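Local coordinates for erythrocyte membrane protein 1 (Plasmodium falciparum, PDB 2XU0) that probably binds host cell surface receptors through its Duffy-binding-like domain, the N-terminal adhesion region of this membrane protein involved in red-cell rosetting, at residues N103-N108 with V173-D178. The protein carries 10 engineered substitutions. Numbering follows the deposited sequence.
Sequences NRFDEN and VNDHPD
Phe-105 lays one face of its ring against Pro-177, whose CD stands 4.1 Å from the ring centroid and 26° off the normal, a CH-pi contact. The two side chains cross at about a right angle, and Pro-177 CG reaches on to Phe-105 CB at 3.8 Å. Proline suits the place because its ring methylene next to the nitrogen, slightly polarised, meets the aromatic pi cloud; phenylalanine, because its flat ring offers a face to both Pro-177 CD and an edge of His-176. That edge-to-face pair has planes inclined at 55° and centroids 5.2 Å apart. In His-176, CG anti to the backbone N (chi1 -161°) starts the side chain back toward Phe-105, although its CB points away, and CD2 comes to 4.1 Å from Phe-105 CZ. Imidazole suits this position: it presents a C-H edge while bonding through both nitrogens, ND1 accepting from Asp-178 N at 3.0 Å and NE2 pairing with Ser-191 OG, which should restrain its rotation. Beside the hydrocarbon patch, Asp-175 OD2 accepts from a water at a short 2.5 Å, and that water accepts from Phe-105 N, within the type I turn from Asn-103 to Asp-106; Tyr-171 OH makes a further, weak bond to OD2. Tyr-171 and Ile-172 of helix 154-175 and Glu-322 of helix 311-338 also touch the Phe-105 side chain. The contact thus packs a turn of the loop preceding helix 133-136 against the C-terminal end of helix 154-175, in the largely helical Duffy-binding-like fold. Direct attraction here is mainly aromatic and apolar, with polar linkage passing through water; a negative carboxylate at Asp-175 would favour a water that donates to it and accepts from Phe-105 N.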
ATOM      1  N   ASN A 103      -9.697   7.240  -9.253  1.00 49.54           N
ATOM      2  CA  ASN A 103      -8.506   8.085  -9.127  1.00 48.90           C
ATOM      3  C   ASN A 103      -7.758   7.848  -7.803  1.00 48.30           C
ATOM      4  O   ASN A 103      -7.175   8.765  -7.226  1.00 46.35           O
ATOM      5  CB  ASN A 103      -8.768   9.580  -9.444  1.00 53.73           C
ATOM      6  CG  ASN A 103      -8.355   9.980 -10.841  1.00 93.71           C
ATOM      7  OD1 ASN A 103      -9.197  10.259 -11.706  1.00 92.35           O
ATOM      8  ND2 ASN A 103      -7.047   9.990 -11.098  1.00 88.22           N
ATOM      9  N   ARG A 104      -7.741   6.568  -7.364  1.00 43.13           N
ATOM     10  CA  ARG A 104      -7.068   6.101  -6.144  1.00 40.49           C
ATOM     11  C   ARG A 104      -5.586   6.400  -6.208  1.00 40.73           C
ATOM     12  O   ARG A 104      -4.961   6.604  -5.169  1.00 42.67           O
ATOM     13  CB  ARG A 104      -7.275   4.585  -5.959  1.00 37.70           C
ATOM     14  CG  ARG A 104      -8.727   4.173  -5.833  1.00 37.93           C
ATOM     15  CD  ARG A 104      -8.818   2.897  -5.081  1.00 35.80           C
ATOM     16  NE  ARG A 104      -9.848   2.008  -5.591  1.00 37.04           N
ATOM     17  CZ  ARG A 104      -9.892   0.710  -5.332  1.00 49.91           C
ATOM     18  NH1 ARG A 104      -8.977   0.149  -4.546  1.00 36.64           N
ATOM     19  NH2 ARG A 104     -10.849  -0.041  -5.851  1.00 36.69           N
ATOM     20  N   PHE A 105      -5.024   6.458  -7.425  1.00 33.14           N
ATOM     21  CA  PHE A 105      -3.599   6.681  -7.653  1.00 32.39           C
ATOM     22  C   PHE A 105      -3.194   8.086  -7.983  1.00 36.41           C
ATOM     23  O   PHE A 105      -2.003   8.333  -8.145  1.00 36.68           O
ATOM     24  CB  PHE A 105      -3.027   5.683  -8.675  1.00 34.94           C
ATOM     25  CG  PHE A 105      -3.338   4.233  -8.381  1.00 37.66           C
ATOM     26  CD1 PHE A 105      -2.630   3.535  -7.406  1.00 42.02           C
ATOM     27  CD2 PHE A 105      -4.319   3.558  -9.094  1.00 39.56           C
ATOM     28  CE1 PHE A 105      -2.938   2.201  -7.117  1.00 42.70           C
ATOM     29  CE2 PHE A 105      -4.622   2.228  -8.808  1.00 43.10           C
ATOM     30  CZ  PHE A 105      -3.914   1.551  -7.836  1.00 41.96           C
ATOM     31  N   ASP A 106      -4.152   9.035  -8.003  1.00 35.96           N
ATOM     32  CA  ASP A 106      -3.879  10.440  -8.313  1.00 36.82           C
ATOM     33  C   ASP A 106      -2.896  11.024  -7.322  1.00 40.16           C
ATOM     34  O   ASP A 106      -2.955  10.691  -6.143  1.00 40.18           O
ATOM     35  CB  ASP A 106      -5.193  11.258  -8.314  1.00 39.68           C
ATOM     36  CG  ASP A 106      -5.010  12.712  -8.686  1.00 48.85           C
ATOM     37  OD1 ASP A 106      -4.996  13.011  -9.892  1.00 54.02           O
ATOM     38  OD2 ASP A 106      -4.848  13.546  -7.765  1.00 52.61           O
ATOM     39  N   GLU A 107      -1.980  11.883  -7.805  1.00 36.90           N
ATOM     40  CA  GLU A 107      -0.981  12.573  -7.002  1.00 37.35           C
ATOM     41  C   GLU A 107      -1.544  13.306  -5.765  1.00 43.31           C
ATOM     42  O   GLU A 107      -0.809  13.533  -4.789  1.00 43.56           O
ATOM     43  CB  GLU A 107      -0.112  13.500  -7.878  1.00 38.99           C
ATOM     44  CG  GLU A 107      -0.851  14.672  -8.527  1.00 51.22           C
ATOM     45  CD  GLU A 107       0.051  15.788  -9.026  1.00 70.34           C
ATOM     46  OE1 GLU A 107       0.541  16.586  -8.194  1.00 53.02           O
ATOM     47  OE2 GLU A 107       0.277  15.859 -10.255  1.00 73.44           O
ATOM     48  N   ASN A 108      -2.846  13.658  -5.800  1.00 38.83           N
ATOM     49  CA  ASN A 108      -3.496  14.350  -4.698  1.00 37.91           C
ATOM     50  C   ASN A 108      -4.545  13.515  -3.966  1.00 39.43           C
ATOM     51  O   ASN A 108      -5.237  14.047  -3.104  1.00 39.31           O
ATOM     52  CB  ASN A 108      -4.023  15.721  -5.135  1.00 42.26           C
ATOM     53  CG  ASN A 108      -2.927  16.701  -5.438  1.00 52.71           C
ATOM     54  OD1 ASN A 108      -2.876  17.269  -6.525  1.00 52.09           O
ATOM     55  ND2 ASN A 108      -2.027  16.920  -4.482  1.00 45.40           N
ATOM     56  N   VAL A 173      -6.217  -2.710 -12.265  1.00 38.26           N
ATOM     57  CA  VAL A 173      -5.573  -2.886 -13.578  1.00 37.94           C
ATOM     58  C   VAL A 173      -5.896  -1.729 -14.515  1.00 43.99           C
ATOM     59  O   VAL A 173      -5.006  -1.255 -15.221  1.00 44.22           O
ATOM     60  CB  VAL A 173      -5.949  -4.254 -14.203  1.00 39.63           C
ATOM     61  CG1 VAL A 173      -5.517  -4.337 -15.673  1.00 39.57           C
ATOM     62  CG2 VAL A 173      -5.357  -5.398 -13.395  1.00 38.13           C
ATOM     63  N   ASN A 174      -7.158  -1.262 -14.517  1.00 42.73           N
ATOM     64  CA  ASN A 174      -7.538  -0.192 -15.457  1.00 44.09           C
ATOM     65  C   ASN A 174      -7.228   1.244 -15.079  1.00 48.72           C
ATOM     66  O   ASN A 174      -7.420   2.141 -15.899  1.00 48.92           O
ATOM     67  CB  ASN A 174      -8.954  -0.407 -16.011  1.00 49.03           C
ATOM     68  CG  ASN A 174      -9.015  -1.644 -16.877  1.00 61.06           C
ATOM     69  OD1 ASN A 174      -8.379  -1.716 -17.938  1.00 55.00           O
ATOM     70  ND2 ASN A 174      -9.686  -2.684 -16.391  1.00 48.73           N
ATOM     71  N   ASP A 175      -6.688   1.468 -13.868  1.00 44.86           N
ATOM     72  CA  ASP A 175      -6.349   2.818 -13.447  1.00 43.30           C
ATOM     73  C   ASP A 175      -4.935   2.929 -12.913  1.00 44.44           C
ATOM     74  O   ASP A 175      -4.493   4.017 -12.534  1.00 42.44           O
ATOM     75  CB  ASP A 175      -7.397   3.342 -12.453  1.00 45.32           C
ATOM     76  CG  ASP A 175      -7.436   4.855 -12.362  1.00 62.34           C
ATOM     77  OD1 ASP A 175      -7.539   5.514 -13.425  1.00 64.06           O
ATOM     78  OD2 ASP A 175      -7.279   5.384 -11.242  1.00 69.75           O
ATOM     79  N   HIS A 176      -4.187   1.804 -12.942  1.00 40.54           N
ATOM     80  CA  HIS A 176      -2.817   1.766 -12.427  1.00 38.22           C
ATOM     81  C   HIS A 176      -1.880   2.699 -13.176  1.00 41.08           C
ATOM     82  O   HIS A 176      -1.936   2.731 -14.389  1.00 40.86           O
ATOM     83  CB  HIS A 176      -2.259   0.330 -12.422  1.00 37.20           C
ATOM     84  CG  HIS A 176      -1.079   0.188 -11.516  1.00 39.07           C
ATOM     85  ND1 HIS A 176       0.189   0.524 -11.935  1.00 39.90           N
ATOM     86  CD2 HIS A 176      -1.024  -0.202 -10.224  1.00 40.19           C
ATOM     87  CE1 HIS A 176       0.979   0.330 -10.896  1.00 39.35           C
ATOM     88  NE2 HIS A 176       0.292  -0.106  -9.842  1.00 40.25           N
ATOM     89  N   PRO A 177      -0.965   3.418 -12.499  1.00 38.54           N
ATOM     90  CA  PRO A 177      -0.029   4.292 -13.231  1.00 38.99           C
ATOM     91  C   PRO A 177       0.851   3.599 -14.288  1.00 46.72           C
ATOM     92  O   PRO A 177       1.398   4.271 -15.165  1.00 47.22           O
ATOM     93  CB  PRO A 177       0.844   4.871 -12.112  1.00 40.03           C
ATOM     94  CG  PRO A 177      -0.015   4.794 -10.885  1.00 43.20           C
ATOM     95  CD  PRO A 177      -0.772   3.534 -11.034  1.00 38.80           C
ATOM     96  N   ASP A 178       1.035   2.273 -14.189  1.00 45.49           N
ATOM     97  CA  ASP A 178       1.857   1.504 -15.133  1.00 45.13           C
ATOM     98  C   ASP A 178       1.029   0.800 -16.210  1.00 50.10           C
ATOM     99  O   ASP A 178       1.571  -0.042 -16.922  1.00 49.11           O
ATOM    100  CB  ASP A 178       2.712   0.483 -14.364  1.00 47.18           C
ATOM    101  CG  ASP A 178       3.672   1.074 -13.347  1.00 58.95           C
ATOM    102  OD1 ASP A 178       3.993   2.284 -13.457  1.00 60.32           O
ATOM    103  OD2 ASP A 178       4.136   0.319 -12.464  1.00 60.98           O
TER
HETATM  104  O   HOH W   1      -5.807   7.092 -10.266  1.00 54.63           O